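Long-range contacts in putative glucose-6-phosphate 1-epimerase (Salmonella typhimurium, PDB 2HTA), which probably interconverts the alpha and beta anomers of glucose 6-phosphate as a hexose-6-phosphate mutarotase: residues F21-I26 and R36-L41; Q28-L33 and K121-D126; G185-V190 and Q216-R221; D197-K202 and R224-P229. All blocks are in the same frame, centred on the assembly; numbering follows the deposited sequence.

How the contacts relate
The centres of contacts 1 and 2, on one side of the chain's centre, are each about 39 Å from that of contact 4 on the other. The first two are surface contacts whose segments 21-26 and 28-33 adjoin in sequence: contact 1 holds a charged group on backbone carbonyls, contact 2 pairs a hydroxyl with a carboxylate. Contacts 2 and 3 both reach the nine-stranded sheet, at its outermost strands 119-125 and 216-217. Contact 3 is buried, with apolar touches and a bridging water. Contact 4, partly buried, alone has strand pairing and a salt bridge across its segments. It touches contact 3 through Gln216, which probably accepts hydrogen bonds from Tyr226 and Arg224.

Contact 1: F21-I26 and R36-L41; sequences FALPVI and RQLDDL
NH1 of Arg36 is gripped twice by main-chain carbonyls, and both bonds are weak by their angles. Arg36 NH1 stands 3.0 Å from Phe21 O, with an N-H...O angle of 139°. The second partner is closer but more bent: Arg36 NH1 to Leu23 O measures 2.9 Å. Phe21 O sits at the edge of the guanidinium, near its plane. The other nitrogens have partners of their own, Arg36 NH2 donating a hydrogen bond to water 1 at 2.8 Å and NE bonding to Ser34 OG. Phe21 O, in the last turn of helix 14-22, thus takes two donors, Arg36 NH1 and water 1, both weakly.

Arg36 reaches this place with CG anti to its carbonyl carbon (chi1 -45°) and an extended chain on to NE, which lays CB to CD along Leu23 and Pro24 O. CD of Arg36 passes 3.9 Å from Leu23 CB, and Val25 CG2 lies over one guanidinium face, toward its rim. Farther along, the Leu23 and Leu38 side chains cross at about a right angle, CD2 against CD1, while Ile26 CD1 meets Gln37 CB at 3.6 Å. Water 2 spans the backbones by donating to Pro24 O and accepting from Gln37 N at 2.9 Å.

The contact thus ties the linker after helix 14-22 to strand 33-38, just ahead of the type II' turn from Leu38 to Leu41. A buried cation meeting carbonyls at the C-terminal end of a helix should be electrostatically favourable, with several modest bonds sharing the load.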
loop_
_atom_site.group_PDB
_atom_site.type_symbol
_atom_site.label_atom_id
_atom_site.label_comp_id
_atom_site.label_asym_id
_atom_site.label_seq_id
_atom_site.Cartn_x
_atom_site.Cartn_y
_atom_site.Cartn_z
ATOM N N PHE A 21 2.220 16.072 9.448
ATOM C CA PHE A 21 1.723 17.362 8.929
ATOM C C PHE A 21 2.114 18.546 9.845
ATOM O O PHE A 21 1.998 19.704 9.441
ATOM C CB PHE A 21 0.219 17.297 8.759
ATOM C CG PHE A 21 -0.189 16.574 7.496
ATOM C CD1 PHE A 21 -0.412 17.286 6.336
ATOM C CD2 PHE A 21 -0.273 15.190 7.479
ATOM C CE1 PHE A 21 -0.729 16.637 5.139
ATOM C CE2 PHE A 21 -0.605 14.519 6.277
ATOM C CZ PHE A 21 -0.832 15.271 5.114
ATOM N N ALA A 22 2.617 18.228 11.042
ATOM C CA ALA A 22 3.139 19.269 11.958
ATOM C C ALA A 22 4.596 19.587 11.685
ATOM O O ALA A 22 5.123 20.604 12.176
ATOM C CB ALA A 22 2.935 18.811 13.420
ATOM N N LEU A 23 5.272 18.759 10.877
ATOM C CA LEU A 23 6.708 18.959 10.585
ATOM C C LEU A 23 7.031 20.271 9.840
ATOM O O LEU A 23 6.184 20.743 9.050
ATOM C CB LEU A 23 7.256 17.777 9.775
ATOM C CG LEU A 23 7.271 16.395 10.410
ATOM C CD1 LEU A 23 7.550 15.370 9.363
ATOM C CD2 LEU A 23 8.313 16.305 11.487
ATOM N N PRO A 24 8.226 20.883 10.104
ATOM C CA PRO A 24 8.663 22.092 9.404
ATOM C C PRO A 24 8.830 21.797 7.917
ATOM O O PRO A 24 9.234 20.685 7.561
ATOM C CB PRO A 24 10.067 22.367 9.982
ATOM C CG PRO A 24 10.154 21.598 11.165
ATOM C CD PRO A 24 9.214 20.461 11.115
ATOM N N VAL A 25 8.536 22.762 7.072
ATOM C CA VAL A 25 8.831 22.664 5.659
ATOM C C VAL A 25 10.316 22.907 5.404
ATOM O O VAL A 25 10.831 23.950 5.766
ATOM C CB VAL A 25 8.011 23.697 4.869
ATOM C CG1 VAL A 25 8.541 23.835 3.428
ATOM C CG2 VAL A 25 6.542 23.318 4.947
ATOM N N ILE A 26 11.006 21.932 4.779
ATOM C CA ILE A 26 12.405 22.104 4.406
ATOM C C ILE A 26 12.525 22.723 3.041
ATOM O O ILE A 26 13.363 23.605 2.810
ATOM C CB ILE A 26 13.172 20.790 4.446
ATOM C CG1 ILE A 26 13.071 20.209 5.862
ATOM C CG2 ILE A 26 14.649 21.009 3.953
ATOM C CD1 ILE A 26 13.633 18.786 5.988
ATOM N N ARG A 36 9.648 17.494 3.804
ATOM C CA ARG A 36 9.870 17.586 5.245
ATOM C C ARG A 36 10.693 16.364 5.589
ATOM O O ARG A 36 11.029 15.570 4.698
ATOM C CB ARG A 36 8.521 17.579 5.980
ATOM C CG ARG A 36 7.523 18.512 5.279
ATOM C CD ARG A 36 6.362 18.940 6.178
ATOM N NE ARG A 36 5.301 19.589 5.403
ATOM C CZ ARG A 36 4.179 20.003 5.955
ATOM N NH1 ARG A 36 4.061 19.897 7.274
ATOM N NH2 ARG A 36 3.194 20.549 5.212
ATOM N N GLN A 37 11.030 16.214 6.864
ATOM C CA GLN A 37 11.860 15.093 7.264
ATOM C C GLN A 37 11.426 14.558 8.575
ATOM O O GLN A 37 11.168 15.308 9.505
ATOM C CB GLN A 37 13.368 15.484 7.298
ATOM C CG GLN A 37 14.304 14.249 7.526
ATOM C CD GLN A 37 15.792 14.613 7.543
ATOM O OE1 GLN A 37 16.174 15.723 7.162
ATOM N NE2 GLN A 37 16.636 13.676 7.985
ATOM N N LEU A 38 11.305 13.230 8.669
ATOM C CA LEU A 38 11.026 12.607 9.950
ATOM C C LEU A 38 12.127 11.565 10.225
ATOM O O LEU A 38 12.341 10.632 9.434
ATOM C CB LEU A 38 9.663 11.969 9.961
ATOM C CG LEU A 38 9.089 11.508 11.325
ATOM C CD1 LEU A 38 9.081 12.608 12.442
ATOM C CD2 LEU A 38 7.746 10.970 11.100
ATOM N N ASP A 39 12.860 11.773 11.325
ATOM C CA ASP A 39 14.050 10.939 11.632
ATOM C C ASP A 39 14.957 10.852 10.406
ATOM O O ASP A 39 15.426 11.898 9.923
ATOM C CB ASP A 39 13.596 9.585 12.172
ATOM C CG ASP A 39 14.677 8.894 13.030
ATOM O OD1 ASP A 39 15.797 9.438 13.139
ATOM O OD2 ASP A 39 14.437 7.758 13.549
ATOM N N ASP A 40 15.194 9.648 9.869
ATOM C CA ASP A 40 16.068 9.480 8.710
ATOM C C ASP A 40 15.433 9.906 7.362
ATOM O O ASP A 40 16.161 10.134 6.398
ATOM C CB ASP A 40 16.448 8.019 8.505
ATOM C CG ASP A 40 17.489 7.506 9.483
ATOM O OD1 ASP A 40 18.066 8.312 10.246
ATOM O OD2 ASP A 40 17.733 6.269 9.477
ATOM N N LEU A 41 14.103 9.991 7.271
ATOM C CA LEU A 41 13.455 9.912 5.949
ATOM C C LEU A 41 12.877 11.211 5.432
ATOM O O LEU A 41 12.171 11.915 6.174
ATOM C CB LEU A 41 12.301 8.895 5.985
ATOM C CG LEU A 41 12.671 7.459 6.413
ATOM C CD1 LEU A 41 11.499 6.494 6.246
ATOM C CD2 LEU A 41 13.883 6.965 5.617
HETATM O O HOH W 1 0.963 21.232 6.697
HETATM O O HOH W 2 10.649 18.628 8.481
#

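Contact 2: Q28-L33 and K121-D126; sequences QLTPVL and KAHNED
Thr30 turns OG1 into the crowded position between its backbone N and carbonyl carbon (chi1 74°), and from there the hydroxyl works both ways. Thr30 OG1 donates to Glu125 OE1 at 2.6 Å, tip to tip, using the syn lone pair of that oxygen. Thr30 OG1 also accepts from Val32 N at 3.2 Å, closing an ST turn, and more weakly from Leu33 N. Glu125 holds CG in the same crowded position (chi1 57°) and then runs extended, bringing its carboxylate up to the turn. There Val32 CG2 meets it tip to tip, 3.4 Å from Glu125 OE1.

The turn belongs to the connection between strands 27-28 and 33-38, where Leu29 and Thr30 both face Leu33 in a classic beta bulge; Leu33 O accepts from both their amides. Opposite it stands strand 119-125, outermost in the nine-stranded sheet, so the contact joins two different sheets.

His123, two residues before Glu125 on the strand, also places CG between N and carbonyl carbon, turning its ring toward the bulge. Leu33 CD1 lies over one face in a CH-pi contact, 3.8 Å from the centroid of the His123 ring and 29° off its normal. Thr30 CG2, anti to its own carbonyl carbon, approaches His123 CE1 to 3.5 Å.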
loop_
_atom_site.group_PDB
_atom_site.type_symbol
_atom_site.label_atom_id
_atom_site.label_comp_id
_atom_site.label_asym_id
_atom_site.label_seq_id
_atom_site.Cartn_x
_atom_site.Cartn_y
_atom_site.Cartn_z
ATOM N N GLN A 28 9.687 24.127 -0.049
ATOM C CA GLN A 28 8.367 24.307 -0.583
ATOM C C GLN A 28 8.492 24.000 -2.075
ATOM O O GLN A 28 9.105 24.773 -2.817
ATOM C CB GLN A 28 7.921 25.747 -0.409
ATOM C CG GLN A 28 6.386 25.952 -0.633
ATOM C CD GLN A 28 5.563 25.301 0.481
ATOM O OE1 GLN A 28 5.876 25.452 1.673
ATOM N NE2 GLN A 28 4.477 24.618 0.106
ATOM N N LEU A 29 7.907 22.900 -2.537
ATOM C CA LEU A 29 7.997 22.567 -4.000
ATOM C C LEU A 29 7.003 23.399 -4.806
ATOM O O LEU A 29 7.345 23.926 -5.882
ATOM C CB LEU A 29 7.746 21.061 -4.246
ATOM C CG LEU A 29 8.897 20.095 -3.848
ATOM C CD1 LEU A 29 8.899 19.737 -2.397
ATOM C CD2 LEU A 29 8.750 18.758 -4.663
ATOM N N THR A 30 5.775 23.461 -4.301
ATOM C CA THR A 30 4.656 24.202 -4.889
ATOM C C THR A 30 3.794 24.695 -3.753
ATOM O O THR A 30 4.057 24.376 -2.589
ATOM C CB THR A 30 3.774 23.282 -5.829
ATOM O OG1 THR A 30 3.000 22.400 -5.025
ATOM C CG2 THR A 30 4.600 22.523 -6.816
ATOM N N PRO A 31 2.735 25.484 -4.035
ATOM C CA PRO A 31 1.946 25.918 -2.888
ATOM C C PRO A 31 1.381 24.767 -2.034
ATOM O O PRO A 31 1.116 24.965 -0.844
ATOM C CB PRO A 31 0.780 26.721 -3.548
ATOM C CG PRO A 31 1.385 27.188 -4.858
ATOM C CD PRO A 31 2.241 26.055 -5.301
ATOM N N VAL A 32 1.195 23.564 -2.611
ATOM C CA VAL A 32 0.615 22.494 -1.812
ATOM C C VAL A 32 1.583 21.367 -1.445
ATOM O O VAL A 32 1.251 20.549 -0.615
ATOM C CB VAL A 32 -0.654 21.908 -2.438
ATOM C CG1 VAL A 32 -1.667 23.044 -2.727
ATOM C CG2 VAL A 32 -0.269 21.202 -3.710
ATOM N N LEU A 33 2.739 21.339 -2.090
ATOM C CA LEU A 33 3.710 20.244 -1.978
ATOM C C LEU A 33 4.938 20.763 -1.292
ATOM O O LEU A 33 5.537 21.747 -1.729
ATOM C CB LEU A 33 4.138 19.780 -3.353
ATOM C CG LEU A 33 3.318 18.723 -4.103
ATOM C CD1 LEU A 33 3.973 18.460 -5.482
ATOM C CD2 LEU A 33 3.140 17.453 -3.281
ATOM N N LYS A 121 10.012 12.419 -9.745
ATOM C CA LYS A 121 10.376 12.776 -11.096
ATOM C C LYS A 121 9.461 13.868 -11.634
ATOM O O LYS A 121 9.934 14.737 -12.400
ATOM C CB LYS A 121 10.245 11.532 -11.995
ATOM C CG LYS A 121 10.741 11.680 -13.379
ATOM C CD LYS A 121 10.427 10.399 -14.210
ATOM C CE LYS A 121 11.166 10.450 -15.562
ATOM N NZ LYS A 121 12.658 10.728 -15.397
ATOM N N ALA A 122 8.184 13.829 -11.292
ATOM C CA ALA A 122 7.219 14.797 -11.881
ATOM C C ALA A 122 6.041 14.977 -10.982
ATOM O O ALA A 122 5.770 14.126 -10.149
ATOM C CB ALA A 122 6.753 14.341 -13.269
ATOM N N HIS A 123 5.306 16.067 -11.197
ATOM C CA HIS A 123 4.078 16.280 -10.489
ATOM C C HIS A 123 3.334 17.406 -11.162
ATOM O O HIS A 123 3.936 18.187 -11.879
ATOM C CB HIS A 123 4.365 16.602 -8.986
ATOM C CG HIS A 123 5.328 17.723 -8.790
ATOM N ND1 HIS A 123 4.914 19.038 -8.662
ATOM C CD2 HIS A 123 6.685 17.739 -8.703
ATOM C CE1 HIS A 123 5.978 19.817 -8.539
ATOM N NE2 HIS A 123 7.060 19.049 -8.540
ATOM N N ASN A 124 2.024 17.407 -10.985
ATOM C CA ASN A 124 1.190 18.558 -11.351
ATOM C C ASN A 124 0.016 18.664 -10.404
ATOM O O ASN A 124 -0.271 17.761 -9.626
ATOM C CB ASN A 124 0.761 18.478 -12.828
ATOM C CG ASN A 124 -0.098 17.328 -13.098
ATOM O OD1 ASN A 124 -1.325 17.423 -12.988
ATOM N ND2 ASN A 124 0.516 16.204 -13.521
ATOM N N GLU A 125 -0.660 19.796 -10.420
ATOM C CA GLU A 125 -1.737 19.969 -9.471
ATOM C C GLU A 125 -2.753 20.945 -10.074
ATOM O O GLU A 125 -2.428 21.668 -11.030
ATOM C CB GLU A 125 -1.164 20.508 -8.163
ATOM C CG GLU A 125 -0.392 21.805 -8.283
ATOM C CD GLU A 125 0.460 22.083 -7.046
ATOM O OE1 GLU A 125 1.337 21.228 -6.672
ATOM O OE2 GLU A 125 0.241 23.160 -6.453
ATOM N N ASP A 126 -3.969 20.884 -9.571
ATOM C CA ASP A 126 -5.013 21.789 -9.998
ATOM C C ASP A 126 -5.926 21.951 -8.795
ATOM O O ASP A 126 -5.560 21.544 -7.703
ATOM C CB ASP A 126 -5.708 21.267 -11.287
ATOM C CG ASP A 126 -6.429 19.920 -11.102
ATOM O OD1 ASP A 126 -6.692 19.431 -9.975
ATOM O OD2 ASP A 126 -6.793 19.315 -12.127
#

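Contact 3: G185-V190 and Q216-R221; sequences GDIANV and QTFPDR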
loop_
_atom_site.group_PDB
_atom_site.type_symbol
_atom_site.label_atom_id
_atom_site.label_comp_id
_atom_site.label_asym_id
_atom_site.label_seq_id
_atom_site.Cartn_x
_atom_site.Cartn_y
_atom_site.Cartn_z
ATOM N N GLY A 185 -12.759 1.578 11.872
ATOM C CA GLY A 185 -13.121 1.880 13.286
ATOM C C GLY A 185 -12.834 0.748 14.237
ATOM O O GLY A 185 -12.261 0.951 15.333
ATOM N N ASP A 186 -13.235 -0.450 13.833
ATOM C CA ASP A 186 -13.022 -1.636 14.643
ATOM C C ASP A 186 -13.017 -2.885 13.795
ATOM O O ASP A 186 -14.046 -3.274 13.224
ATOM C CB ASP A 186 -14.188 -1.728 15.620
ATOM C CG ASP A 186 -14.049 -2.854 16.628
ATOM O OD1 ASP A 186 -13.232 -3.779 16.472
ATOM O OD2 ASP A 186 -14.788 -2.775 17.621
ATOM N N ILE A 187 -11.896 -3.587 13.785
ATOM C CA ILE A 187 -11.763 -4.736 12.891
ATOM C C ILE A 187 -12.838 -5.814 13.160
ATOM O O ILE A 187 -13.249 -6.557 12.264
ATOM C CB ILE A 187 -10.356 -5.347 13.029
ATOM C CG1 ILE A 187 -10.156 -6.509 12.052
ATOM C CG2 ILE A 187 -10.120 -5.803 14.458
ATOM C CD1 ILE A 187 -10.081 -6.106 10.561
ATOM N N ALA A 188 -13.300 -5.887 14.407
ATOM C CA ALA A 188 -14.253 -6.900 14.822
ATOM C C ALA A 188 -15.576 -6.741 14.088
ATOM O O ALA A 188 -16.330 -7.700 13.975
ATOM C CB ALA A 188 -14.490 -6.835 16.371
ATOM N N ASN A 189 -15.903 -5.557 13.590
ATOM C CA ASN A 189 -17.135 -5.518 12.806
ATOM C C ASN A 189 -16.927 -5.416 11.290
ATOM O O ASN A 189 -17.911 -5.360 10.532
ATOM C CB ASN A 189 -18.117 -4.429 13.266
ATOM C CG ASN A 189 -17.564 -3.040 13.113
ATOM O OD1 ASN A 189 -17.142 -2.620 12.010
ATOM N ND2 ASN A 189 -17.561 -2.300 14.215
ATOM N N VAL A 190 -15.670 -5.370 10.859
ATOM C CA VAL A 190 -15.384 -5.121 9.439
ATOM C C VAL A 190 -15.760 -6.348 8.627
ATOM O O VAL A 190 -15.505 -7.459 9.040
ATOM C CB VAL A 190 -13.888 -4.764 9.232
ATOM C CG1 VAL A 190 -13.531 -4.814 7.741
ATOM C CG2 VAL A 190 -13.637 -3.391 9.792
ATOM N N GLN A 216 -15.816 -11.614 3.355
ATOM C CA GLN A 216 -14.842 -12.023 4.395
ATOM C C GLN A 216 -14.974 -11.192 5.656
ATOM O O GLN A 216 -14.997 -9.957 5.600
ATOM C CB GLN A 216 -13.389 -11.927 3.856
ATOM C CG GLN A 216 -12.341 -12.396 4.830
ATOM C CD GLN A 216 -12.374 -13.905 4.979
ATOM O OE1 GLN A 216 -12.317 -14.648 3.979
ATOM N NE2 GLN A 216 -12.470 -14.366 6.218
ATOM N N THR A 217 -15.006 -11.861 6.808
ATOM C CA THR A 217 -14.874 -11.200 8.116
ATOM C C THR A 217 -13.513 -11.546 8.751
ATOM O O THR A 217 -12.841 -12.480 8.328
ATOM C CB THR A 217 -15.987 -11.635 9.122
ATOM O OG1 THR A 217 -16.032 -13.056 9.256
ATOM C CG2 THR A 217 -17.400 -11.106 8.695
ATOM N N PHE A 218 -13.139 -10.811 9.782
ATOM C CA PHE A 218 -11.793 -10.801 10.296
ATOM C C PHE A 218 -11.908 -10.932 11.787
ATOM O O PHE A 218 -11.531 -10.018 12.507
ATOM C CB PHE A 218 -11.052 -9.509 9.901
ATOM C CG PHE A 218 -10.834 -9.394 8.407
ATOM C CD1 PHE A 218 -11.868 -8.980 7.568
ATOM C CD2 PHE A 218 -9.624 -9.796 7.836
ATOM C CE1 PHE A 218 -11.670 -8.947 6.140
ATOM C CE2 PHE A 218 -9.431 -9.739 6.419
ATOM C CZ PHE A 218 -10.456 -9.331 5.606
ATOM N N PRO A 219 -12.394 -12.099 12.252
ATOM C CA PRO A 219 -12.565 -12.240 13.700
ATOM C C PRO A 219 -11.248 -12.473 14.430
ATOM O O PRO A 219 -11.179 -12.237 15.664
ATOM C CB PRO A 219 -13.482 -13.447 13.817
ATOM C CG PRO A 219 -13.109 -14.367 12.575
ATOM C CD PRO A 219 -12.843 -13.294 11.490
ATOM N N ASP A 220 -10.215 -12.900 13.685
ATOM C CA ASP A 220 -8.892 -13.194 14.241
ATOM C C ASP A 220 -7.886 -13.047 13.102
ATOM O O ASP A 220 -8.249 -12.604 11.990
ATOM C CB ASP A 220 -8.878 -14.644 14.724
ATOM N N ARG A 221 -6.652 -13.485 13.314
ATOM C CA ARG A 221 -5.653 -13.516 12.238
ATOM C C ARG A 221 -6.210 -14.162 10.978
ATOM O O ARG A 221 -6.630 -15.340 10.986
ATOM C CB ARG A 221 -4.402 -14.242 12.671
ATOM C CG ARG A 221 -3.286 -14.162 11.660
ATOM C CD ARG A 221 -2.122 -15.008 12.194
ATOM N NE ARG A 221 -1.239 -15.406 11.090
ATOM C CZ ARG A 221 -0.633 -16.585 10.994
ATOM N NH1 ARG A 221 -0.809 -17.509 11.932
ATOM N NH2 ARG A 221 0.149 -16.839 9.954
HETATM O O HOH W 3 -14.668 -8.747 11.120
#
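With CG1 anti to the backbone N (chi1 -177°) and the chain bent at chi2 (69°), Ile187 swings CD1 to the other segment, while Phe218 sets CG anti to its carbonyl carbon (chi1 -65°). The two side chains cross at about a right angle. Ile187 CD1 touches Phe218 CB at 3.6 Å, so the methyl packs on the root of the aromatic side chain. Val190 CG1 is a looser neighbour, 4.5 Å from Phe218 CD1.

The polar link runs through water 3. Water 3 accepts from Phe218 N at 2.9 Å and can donate to Val190 O, 2.6 Å from the water oxygen, or to Ile187 O. Both carbonyls belong to the 3-10 segment 187-189 and the residue that follows it; Asp186 OD1 accepts from Ala188 N at 3.0 Å in an Asx turn that opens this segment.

The loop leads from strand 172-183 of one sheet into strand 191-193 of the nine-stranded sheet, where the weakly bonded strand 216-217 is the outermost neighbour of 191-193. Ile187 and Phe218 also both pack on Asn258 and Val279. Phe218 lies about 8 Å, side chain to side chain, from Asp223, a substrate-binding residue by similarity. The direct side-chain contacts are apolar, while one water accepts from Phe218 N and shares its protons among carbonyls that compete for them.

Contact 4: D197-K202 and R224-P229; sequences DRFIDK and RVYLNP
The phenyl of Phe199 fills the hollow between Arg224 and Tyr226, its neighbours on one face of an antiparallel strand pair. Its CG takes the crowded position between backbone N and carbonyl carbon (chi1 58°), which lays the ring along the extended Arg224 chain. CE1 comes over the centre of the Arg224 guanidinium, the planes 21° apart, and Phe199 CZ is 3.4 Å from Arg224 NH1. At the ring's root, Phe199 CB rests 3.6 Å from Tyr226 CD2.

Ile200 and Val225 share the other face, their backbones hydrogen-bonded in both directions, with Ile200 N to Val225 O at 2.8 Å. Leu227 and Lys202, from just beyond the paired residues, pack against them: Ile200 CD1 meets Leu227 CD2 at 3.8 Å, and Lys202 CE leans on Val225 CG2. Past the last bridge, Leu227 N still donates to Arg198 O, straight at the hydrogen (177°) but from above the carbonyl plane, and Asn228 ND2 donates to Asp197 OD1.

Arg224 NH2 makes a salt bridge to Asp201 OD2 at 3.2 Å, met from above the carboxylate plane; Asn204 also binds that oxygen. Arg224 NH1 hydrogen-bonds to Gln216 OE1, as does Tyr226 OH. Strand 222-226 carries Asp223, substrate-binding by similarity, its side chain about 4 Å from that of Lys202. The Asp201 carboxylate probably balances the Arg224 charge, while the ring over one face and the bonds to water 5 and Gln216 fix the guanidinium's orientation.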
loop_
_atom_site.group_PDB
_atom_site.type_symbol
_atom_site.label_atom_id
_atom_site.label_comp_id
_atom_site.label_asym_id
_atom_site.label_seq_id
_atom_site.Cartn_x
_atom_site.Cartn_y
_atom_site.Cartn_z
ATOM N N ASP A 197 -14.806 -16.200 -4.946
ATOM C CA ASP A 197 -15.098 -17.525 -4.426
ATOM C C ASP A 197 -13.868 -18.219 -3.837
ATOM O O ASP A 197 -13.749 -18.325 -2.597
ATOM C CB ASP A 197 -15.918 -18.376 -5.462
ATOM C CG ASP A 197 -15.258 -18.493 -6.865
ATOM O OD1 ASP A 197 -14.071 -18.105 -7.114
ATOM O OD2 ASP A 197 -15.982 -19.060 -7.740
ATOM N N ARG A 198 -12.974 -18.713 -4.698
ATOM C CA ARG A 198 -11.811 -19.502 -4.166
ATOM C C ARG A 198 -10.763 -18.617 -3.544
ATOM O O ARG A 198 -10.536 -17.473 -4.001
ATOM C CB ARG A 198 -11.208 -20.357 -5.267
ATOM C CG ARG A 198 -12.274 -21.347 -5.797
ATOM C CD ARG A 198 -11.720 -22.424 -6.791
ATOM N NE ARG A 198 -12.714 -23.523 -6.815
ATOM C CZ ARG A 198 -12.635 -24.638 -6.081
ATOM N NH1 ARG A 198 -11.583 -24.881 -5.292
ATOM N NH2 ARG A 198 -13.607 -25.535 -6.177
ATOM N N PHE A 199 -10.067 -19.156 -2.535
ATOM C CA PHE A 199 -8.981 -18.460 -1.870
ATOM C C PHE A 199 -7.972 -19.451 -1.306
ATOM O O PHE A 199 -8.287 -20.642 -1.139
ATOM C CB PHE A 199 -9.453 -17.554 -0.716
ATOM C CG PHE A 199 -10.217 -18.271 0.357
ATOM C CD1 PHE A 199 -9.549 -18.766 1.487
ATOM C CD2 PHE A 199 -11.590 -18.413 0.277
ATOM C CE1 PHE A 199 -10.251 -19.417 2.516
ATOM C CE2 PHE A 199 -12.307 -19.066 1.321
ATOM C CZ PHE A 199 -11.609 -19.572 2.438
ATOM N N ILE A 200 -6.775 -18.965 -1.095
ATOM C CA ILE A 200 -5.719 -19.756 -0.408
ATOM C C ILE A 200 -5.598 -19.142 0.961
ATOM O O ILE A 200 -5.421 -17.933 1.083
ATOM C CB ILE A 200 -4.374 -19.678 -1.165
ATOM C CG1 ILE A 200 -4.540 -20.360 -2.524
ATOM C CG2 ILE A 200 -3.242 -20.439 -0.392
ATOM C CD1 ILE A 200 -3.544 -19.803 -3.605
ATOM N N ASP A 201 -5.739 -19.979 1.988
ATOM C CA ASP A 201 -5.664 -19.531 3.372
ATOM C C ASP A 201 -4.256 -19.801 3.898
ATOM O O ASP A 201 -3.929 -20.948 4.296
ATOM C CB ASP A 201 -6.703 -20.311 4.194
ATOM C CG ASP A 201 -6.824 -19.823 5.612
ATOM O OD1 ASP A 201 -5.929 -19.092 6.052
ATOM O OD2 ASP A 201 -7.794 -20.218 6.301
ATOM N N LYS A 202 -3.447 -18.740 3.959
ATOM C CA LYS A 202 -2.053 -18.839 4.380
ATOM C C LYS A 202 -1.911 -19.072 5.891
ATOM O O LYS A 202 -0.852 -19.461 6.359
ATOM C CB LYS A 202 -1.325 -17.551 4.003
ATOM C CG LYS A 202 -1.023 -17.512 2.501
ATOM C CD LYS A 202 0.155 -16.581 2.217
ATOM C CE LYS A 202 -0.366 -15.270 1.654
ATOM N NZ LYS A 202 0.757 -14.415 1.171
ATOM N N ARG A 224 -5.407 -14.304 3.465
ATOM C CA ARG A 224 -6.041 -15.028 2.378
ATOM C C ARG A 224 -5.713 -14.394 1.040
ATOM O O ARG A 224 -5.727 -13.140 0.893
ATOM C CB ARG A 224 -7.563 -15.077 2.583
ATOM C CG ARG A 224 -7.896 -16.115 3.707
ATOM C CD ARG A 224 -9.261 -15.952 4.264
ATOM N NE ARG A 224 -9.392 -17.026 5.258
ATOM C CZ ARG A 224 -10.521 -17.651 5.519
ATOM N NH1 ARG A 224 -11.638 -17.272 4.901
ATOM N NH2 ARG A 224 -10.526 -18.650 6.401
ATOM N N VAL A 225 -5.391 -15.254 0.068
ATOM C CA VAL A 225 -5.177 -14.850 -1.306
ATOM C C VAL A 225 -6.405 -15.220 -2.119
ATOM O O VAL A 225 -6.705 -16.406 -2.326
ATOM C CB VAL A 225 -3.943 -15.567 -1.954
ATOM C CG1 VAL A 225 -3.711 -14.995 -3.372
ATOM C CG2 VAL A 225 -2.691 -15.463 -1.027
ATOM N N TYR A 226 -7.189 -14.240 -2.537
ATOM C CA TYR A 226 -8.362 -14.532 -3.358
ATOM C C TYR A 226 -7.959 -14.732 -4.827
ATOM O O TYR A 226 -7.236 -13.928 -5.397
ATOM C CB TYR A 226 -9.426 -13.401 -3.153
ATOM C CG TYR A 226 -9.761 -13.342 -1.665
ATOM C CD1 TYR A 226 -9.043 -12.530 -0.806
ATOM C CD2 TYR A 226 -10.725 -14.217 -1.108
ATOM C CE1 TYR A 226 -9.325 -12.518 0.564
ATOM C CE2 TYR A 226 -10.989 -14.218 0.229
ATOM C CZ TYR A 226 -10.271 -13.371 1.067
ATOM O OH TYR A 226 -10.536 -13.355 2.413
ATOM N N LEU A 227 -8.441 -15.821 -5.423
ATOM C CA LEU A 227 -8.039 -16.248 -6.777
ATOM C C LEU A 227 -8.981 -15.715 -7.850
ATOM O O LEU A 227 -8.636 -15.694 -9.027
ATOM C CB LEU A 227 -8.037 -17.787 -6.801
ATOM C CG LEU A 227 -7.068 -18.430 -5.793
ATOM C CD1 LEU A 227 -7.160 -19.954 -5.970
ATOM C CD2 LEU A 227 -5.681 -17.924 -6.051
ATOM N N ASN A 228 -10.181 -15.266 -7.450
ATOM C CA ASN A 228 -11.184 -14.884 -8.416
ATOM C C ASN A 228 -12.047 -13.708 -7.881
ATOM O O ASN A 228 -13.272 -13.731 -7.984
ATOM C CB ASN A 228 -12.070 -16.073 -8.728
ATOM C CG ASN A 228 -12.938 -15.872 -9.954
ATOM O OD1 ASN A 228 -12.529 -15.273 -10.973
ATOM N ND2 ASN A 228 -14.167 -16.383 -9.867
ATOM N N PRO A 229 -11.385 -12.681 -7.323
ATOM C CA PRO A 229 -12.104 -11.553 -6.762
ATOM C C PRO A 229 -12.665 -10.680 -7.884
ATOM O O PRO A 229 -12.193 -10.728 -9.040
ATOM C CB PRO A 229 -10.999 -10.812 -5.967
ATOM C CG PRO A 229 -9.757 -11.049 -6.842
ATOM C CD PRO A 229 -9.918 -12.524 -7.182
HETATM O O HOH W 4 -11.875 -15.346 -5.117
HETATM O O HOH W 5 -6.924 -16.862 6.950
#